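Local coordinates for protein Cd1 (Flavonifractor plautii, PDB 7D39) that binds flavin mononucleotide and, as a flavone reductase of the NADPH-dependent FMN reductase family, probably reduces flavones and flavonols to initiate their breakdown in gut bacteria, at residues Asp75-Asp81 with Arg132-Val138; Trp166-Asp170 with Ile204-Gln210. All coordinates share one frame. Numbering follows the deposited sequence.

Contact 1 (Asp75-Asp81 with Arg132-Val138); sequences DKMLDAD and RILKDKV
In the flavodoxin-like fold helices alternate with strands of a central parallel sheet, and here two helix-to-strand connections lie side by side. Residues 75-81 are the end of helix 70-79 and the turn into strand 82-88; residues 132-138 leave the short, weakly bonded helix 131-134 and run extended through K135-K137 into strand 138-144. The closest CA pairs are L78-R132 (6.0 Å) and D81-K137 (5.8 Å). D75 OD1 makes a salt bridge to R132 NH2 at 3.3 Å. M77, its CA-CB bond sideways to 132-138, packs its selenomethionine side chain (mtp) on L4 and I6 of strand 2-7. L78 (mt) places CB over one face of the R132 guanidinium and CD1 4.1 Å from I133 CG1, while its carbonyl O accepts K135 NZ at 3.3 Å. D79 OD1 completes the salt-bridge network, 2.6 Å from R132 NH1; R132 NH2 also pairs with D130. A80 leaves helical geometry (psi 144°). D81 OD2 accepts a hydrogen bond from the backbone N of K2. K137 has a ttmm side chain, and its NZ donates a hydrogen bond to A80 O (2.7 Å) and a weak one to L78 O (3.4 Å).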
# COMPACT_ATOMS: atom_id res chain seq x y z
N ASP A 75 -5.59 -11.61 8.70
CA ASP A 75 -5.37 -11.96 10.10
C ASP A 75 -3.88 -12.12 10.39
O ASP A 75 -3.39 -11.67 11.43
CB ASP A 75 -6.10 -13.26 10.47
CG ASP A 75 -7.61 -13.12 10.46
OD1 ASP A 75 -8.14 -12.14 11.02
OD2 ASP A 75 -8.27 -14.01 9.89
N LYS A 76 -3.14 -12.76 9.48
CA LYS A 76 -1.71 -12.95 9.71
C LYS A 76 -0.99 -11.62 9.74
O LYS A 76 -0.13 -11.40 10.60
CB LYS A 76 -1.10 -13.85 8.63
CG LYS A 76 -1.71 -15.24 8.46
CD LYS A 76 -1.56 -16.11 9.70
CE LYS A 76 -0.12 -16.32 10.06
NZ LYS A 76 0.01 -17.41 11.07
N MSE A 77 -1.32 -10.72 8.82
CA MSE A 77 -0.65 -9.44 8.80
C MSE A 77 -0.96 -8.65 10.07
O MSE A 77 -0.10 -7.96 10.59
CB MSE A 77 -1.05 -8.66 7.56
CG MSE A 77 -0.63 -9.34 6.29
SE MSE A 77 -1.39 -8.50 4.68
CE MSE A 77 -0.01 -7.14 4.34
N LEU A 78 -2.19 -8.78 10.58
CA LEU A 78 -2.58 -8.04 11.78
C LEU A 78 -1.87 -8.56 13.02
O LEU A 78 -1.65 -7.80 13.97
CB LEU A 78 -4.10 -8.09 11.97
CG LEU A 78 -4.99 -7.25 11.04
CD1 LEU A 78 -6.45 -7.62 11.21
CD2 LEU A 78 -4.79 -5.77 11.31
N ASP A 79 -1.54 -9.85 13.05
CA ASP A 79 -0.81 -10.41 14.18
C ASP A 79 0.67 -10.06 14.18
O ASP A 79 1.33 -10.30 15.19
CB ASP A 79 -0.95 -11.94 14.22
CG ASP A 79 -2.27 -12.41 14.81
OD1 ASP A 79 -2.94 -11.62 15.52
OD2 ASP A 79 -2.63 -13.58 14.56
N ALA A 80 1.20 -9.53 13.09
CA ALA A 80 2.62 -9.22 12.99
C ALA A 80 2.89 -7.81 13.48
O ALA A 80 2.09 -6.89 13.29
CB ALA A 80 3.10 -9.35 11.54
N ASP A 81 4.04 -7.63 14.14
CA ASP A 81 4.44 -6.29 14.54
C ASP A 81 5.10 -5.54 13.39
O ASP A 81 5.05 -4.30 13.36
CB ASP A 81 5.38 -6.36 15.75
CG ASP A 81 4.78 -7.14 16.91
OD1 ASP A 81 3.75 -6.71 17.49
OD2 ASP A 81 5.35 -8.19 17.27
N ARG A 132 -6.80 -5.15 17.02
CA ARG A 132 -5.61 -5.26 16.19
C ARG A 132 -5.65 -4.29 15.02
O ARG A 132 -4.61 -3.76 14.61
CB ARG A 132 -5.47 -6.69 15.67
CG ARG A 132 -5.14 -7.69 16.75
CD ARG A 132 -4.99 -9.05 16.14
NE ARG A 132 -6.15 -9.38 15.33
CZ ARG A 132 -6.19 -10.35 14.43
NH1 ARG A 132 -5.12 -11.10 14.21
NH2 ARG A 132 -7.30 -10.56 13.74
N ILE A 133 -6.85 -4.00 14.50
CA ILE A 133 -6.97 -3.25 13.25
C ILE A 133 -6.37 -1.86 13.37
O ILE A 133 -5.80 -1.33 12.40
CB ILE A 133 -8.44 -3.18 12.82
CG1 ILE A 133 -8.88 -4.54 12.28
CG2 ILE A 133 -8.63 -2.10 11.78
CD1 ILE A 133 -10.37 -4.68 12.20
N LEU A 134 -6.51 -1.22 14.53
CA LEU A 134 -5.98 0.13 14.72
C LEU A 134 -4.57 0.15 15.30
O LEU A 134 -3.99 1.23 15.42
CB LEU A 134 -6.91 0.92 15.63
CG LEU A 134 -8.22 1.27 14.95
CD1 LEU A 134 -9.12 2.07 15.88
CD2 LEU A 134 -7.91 2.04 13.68
N LYS A 135 -4.01 -1.01 15.65
CA LYS A 135 -2.64 -1.09 16.14
C LYS A 135 -1.66 -0.51 15.13
O LYS A 135 -1.73 -0.79 13.93
CB LYS A 135 -2.30 -2.56 16.42
CG LYS A 135 -1.58 -2.83 17.71
CD LYS A 135 -0.65 -4.04 17.57
CE LYS A 135 -1.38 -5.27 17.01
NZ LYS A 135 -0.45 -6.41 16.67
N ASP A 136 -0.73 0.32 15.61
CA ASP A 136 0.34 0.80 14.75
C ASP A 136 1.18 -0.37 14.25
O ASP A 136 1.27 -1.41 14.90
CB ASP A 136 1.23 1.79 15.50
CG ASP A 136 0.61 3.17 15.60
OD1 ASP A 136 -0.10 3.58 14.66
OD2 ASP A 136 0.85 3.85 16.62
N LYS A 137 1.79 -0.20 13.08
CA LYS A 137 2.54 -1.28 12.44
C LYS A 137 3.58 -0.69 11.50
O LYS A 137 3.38 0.38 10.93
CB LYS A 137 1.61 -2.24 11.66
CG LYS A 137 2.26 -3.61 11.35
CD LYS A 137 1.33 -4.54 10.59
CE LYS A 137 -0.02 -4.70 11.27
NZ LYS A 137 0.10 -5.15 12.69
N VAL A 138 4.71 -1.41 11.35
CA VAL A 138 5.76 -1.04 10.40
C VAL A 138 5.80 -2.06 9.28
O VAL A 138 5.50 -3.25 9.48
CB VAL A 138 7.15 -0.93 11.07
CG1 VAL A 138 7.22 0.27 12.02
CG2 VAL A 138 7.50 -2.21 11.78

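Contact 2 (Trp166-Asp170 with Ile204-Gln210); sequences WKVID and IEHAQYQ
A sheet edge can be covered by a loop that follows it without becoming another strand, and residues 204-210 do this for strand 167-174, outermost in the parallel sheet of the flavodoxin-like domain. I169, K167 and Y209 have the most surface covered. The loop turns at I204-H206, then runs extended through A207-Y209 in roughly the direction of the strand, and meets it most closely at I169-Y209 (CA-CA 4.4 Å). I169 has psi -55°, a local kink in an otherwise extended strand; its carbonyl O accepts Q210 N at 2.8 Å (N-H...O 162°). With an mm rotamer it sets CD1 4.0 Å from A207 CB and CG2 3.8 Å from Q210 CG. K167, pointing toward the loop with chi1 and chi2 both t, lays CD 3.9 Å from A207 CB and donates from NZ to I204 O (2.9 Å). Y209 (chi1 t) brings CD2 to 3.5 Å from V168 O, which lies near the plane of the ring at its edge; its OH bonds to D212 O and its ring stacks on H220. One water bridges D170 OD1 (2.7 Å) and Q210 O (3.2 Å), while D170 OD2 is hydrogen-bonded to N196 ND2. The strand is thus flanked by strand 138-144, by helix 184-202, where A200 touches both I169 and A207, and by this loop on its way to the antiparallel sheet that begins with strand 224-227.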
# COMPACT_ATOMS: atom_id res chain seq x y z
N TRP A 166 0.21 2.44 7.82
CA TRP A 166 1.36 1.77 8.38
C TRP A 166 2.63 2.54 8.07
O TRP A 166 2.76 3.17 7.01
CB TRP A 166 1.47 0.35 7.83
CG TRP A 166 0.41 -0.55 8.33
CD1 TRP A 166 -0.39 -0.34 9.40
CD2 TRP A 166 0.03 -1.81 7.78
NE1 TRP A 166 -1.23 -1.40 9.57
CE2 TRP A 166 -1.00 -2.31 8.58
CE3 TRP A 166 0.47 -2.57 6.70
CZ2 TRP A 166 -1.62 -3.54 8.33
CZ3 TRP A 166 -0.13 -3.79 6.45
CH2 TRP A 166 -1.17 -4.26 7.26
N LYS A 167 3.60 2.48 8.98
CA LYS A 167 4.82 3.26 8.82
C LYS A 167 5.81 2.49 7.96
O LYS A 167 6.29 1.42 8.34
CB LYS A 167 5.41 3.60 10.19
CG LYS A 167 6.78 4.27 10.10
CD LYS A 167 7.33 4.56 11.48
CE LYS A 167 6.68 5.79 12.12
NZ LYS A 167 6.37 5.56 13.56
N VAL A 168 6.13 3.04 6.78
CA VAL A 168 7.08 2.42 5.87
C VAL A 168 8.49 2.62 6.39
O VAL A 168 8.90 3.73 6.73
CB VAL A 168 6.92 3.02 4.46
CG1 VAL A 168 7.90 2.39 3.47
CG2 VAL A 168 5.51 2.82 3.96
N ILE A 169 9.27 1.54 6.43
CA ILE A 169 10.65 1.69 6.87
C ILE A 169 11.60 1.71 5.67
O ILE A 169 12.37 2.66 5.49
CB ILE A 169 11.04 0.61 7.89
CG1 ILE A 169 10.03 0.59 9.04
CG2 ILE A 169 12.46 0.83 8.41
CD1 ILE A 169 10.01 1.87 9.89
N ASP A 170 11.52 0.68 4.83
CA ASP A 170 12.25 0.65 3.57
C ASP A 170 11.28 0.42 2.42
O ASP A 170 10.20 -0.15 2.61
CB ASP A 170 13.34 -0.43 3.58
CG ASP A 170 14.60 0.05 4.29
OD1 ASP A 170 15.23 0.99 3.76
OD2 ASP A 170 14.93 -0.50 5.36
N ILE A 204 7.85 0.90 17.70
CA ILE A 204 7.15 1.43 16.54
C ILE A 204 7.01 2.94 16.63
O ILE A 204 7.02 3.63 15.61
CB ILE A 204 5.78 0.73 16.38
CG1 ILE A 204 5.97 -0.75 16.06
CG2 ILE A 204 4.96 1.40 15.29
CD1 ILE A 204 4.67 -1.51 15.98
N GLU A 205 6.89 3.47 17.84
CA GLU A 205 6.68 4.91 18.00
C GLU A 205 7.88 5.70 17.50
O GLU A 205 7.73 6.71 16.80
CB GLU A 205 6.40 5.24 19.46
CG GLU A 205 5.29 6.25 19.66
CD GLU A 205 4.55 6.04 20.96
OE1 GLU A 205 5.23 5.78 21.98
OE2 GLU A 205 3.30 6.12 20.96
N HIS A 206 9.09 5.27 17.85
CA HIS A 206 10.30 5.97 17.46
C HIS A 206 10.96 5.38 16.22
O HIS A 206 12.06 5.80 15.85
CB HIS A 206 11.27 5.98 18.64
CG HIS A 206 10.66 6.52 19.89
ND1 HIS A 206 10.19 5.71 20.91
CD2 HIS A 206 10.36 7.79 20.26
CE1 HIS A 206 9.67 6.46 21.86
NE2 HIS A 206 9.76 7.73 21.50
N ALA A 207 10.30 4.43 15.55
CA ALA A 207 10.82 3.92 14.29
C ALA A 207 10.86 5.03 13.26
O ALA A 207 9.99 5.91 13.24
CB ALA A 207 9.96 2.76 13.79
N GLN A 208 11.89 5.00 12.42
CA GLN A 208 12.12 6.06 11.45
C GLN A 208 12.33 5.47 10.06
O GLN A 208 12.93 4.40 9.90
CB GLN A 208 13.34 6.89 11.84
CG GLN A 208 13.00 8.29 12.33
CD GLN A 208 14.22 9.01 12.87
OE1 GLN A 208 15.16 8.38 13.34
NE2 GLN A 208 14.21 10.34 12.80
N TYR A 209 11.83 6.19 9.06
CA TYR A 209 12.02 5.84 7.66
C TYR A 209 13.50 5.76 7.31
O TYR A 209 14.29 6.62 7.71
CB TYR A 209 11.32 6.89 6.80
CG TYR A 209 11.46 6.75 5.31
CD1 TYR A 209 12.12 7.72 4.58
CD2 TYR A 209 10.91 5.69 4.63
CE1 TYR A 209 12.25 7.63 3.20
CE2 TYR A 209 11.03 5.57 3.25
CZ TYR A 209 11.70 6.55 2.55
OH TYR A 209 11.81 6.44 1.19
N GLN A 210 13.88 4.72 6.57
CA GLN A 210 15.27 4.47 6.22
C GLN A 210 15.53 4.59 4.73
O GLN A 210 16.66 4.37 4.30
CB GLN A 210 15.67 3.07 6.68
CG GLN A 210 15.60 2.90 8.17
CD GLN A 210 16.60 3.80 8.87
OE1 GLN A 210 17.74 3.94 8.42
NE2 GLN A 210 16.16 4.43 9.94
O HOH W 1 17.83 1.42 4.54

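How the contacts relate
The two contacts meet where strands 138-144 and 167-174 begin as neighbours in the parallel sheet. K137 of contact 1 and K167 of contact 2 are joined by a probable backbone hydrogen bond (K137 O to K167 N, 2.9 Å), and K137 CE packs 3.5 Å from W166 CZ2; D136 O also lies 3.6 Å from I204 CD1. Contact 1 is the more buried and is distinguished by the salt-bridge network of D75, D79 and R132. Contact 2, on the surface, has instead a main-chain bond, Q210 N to I169 O, and a bridging water. Both use lysine amino groups on main-chain oxygens: K135 and K137 in contact 1, K167 on a single carbonyl in contact 2.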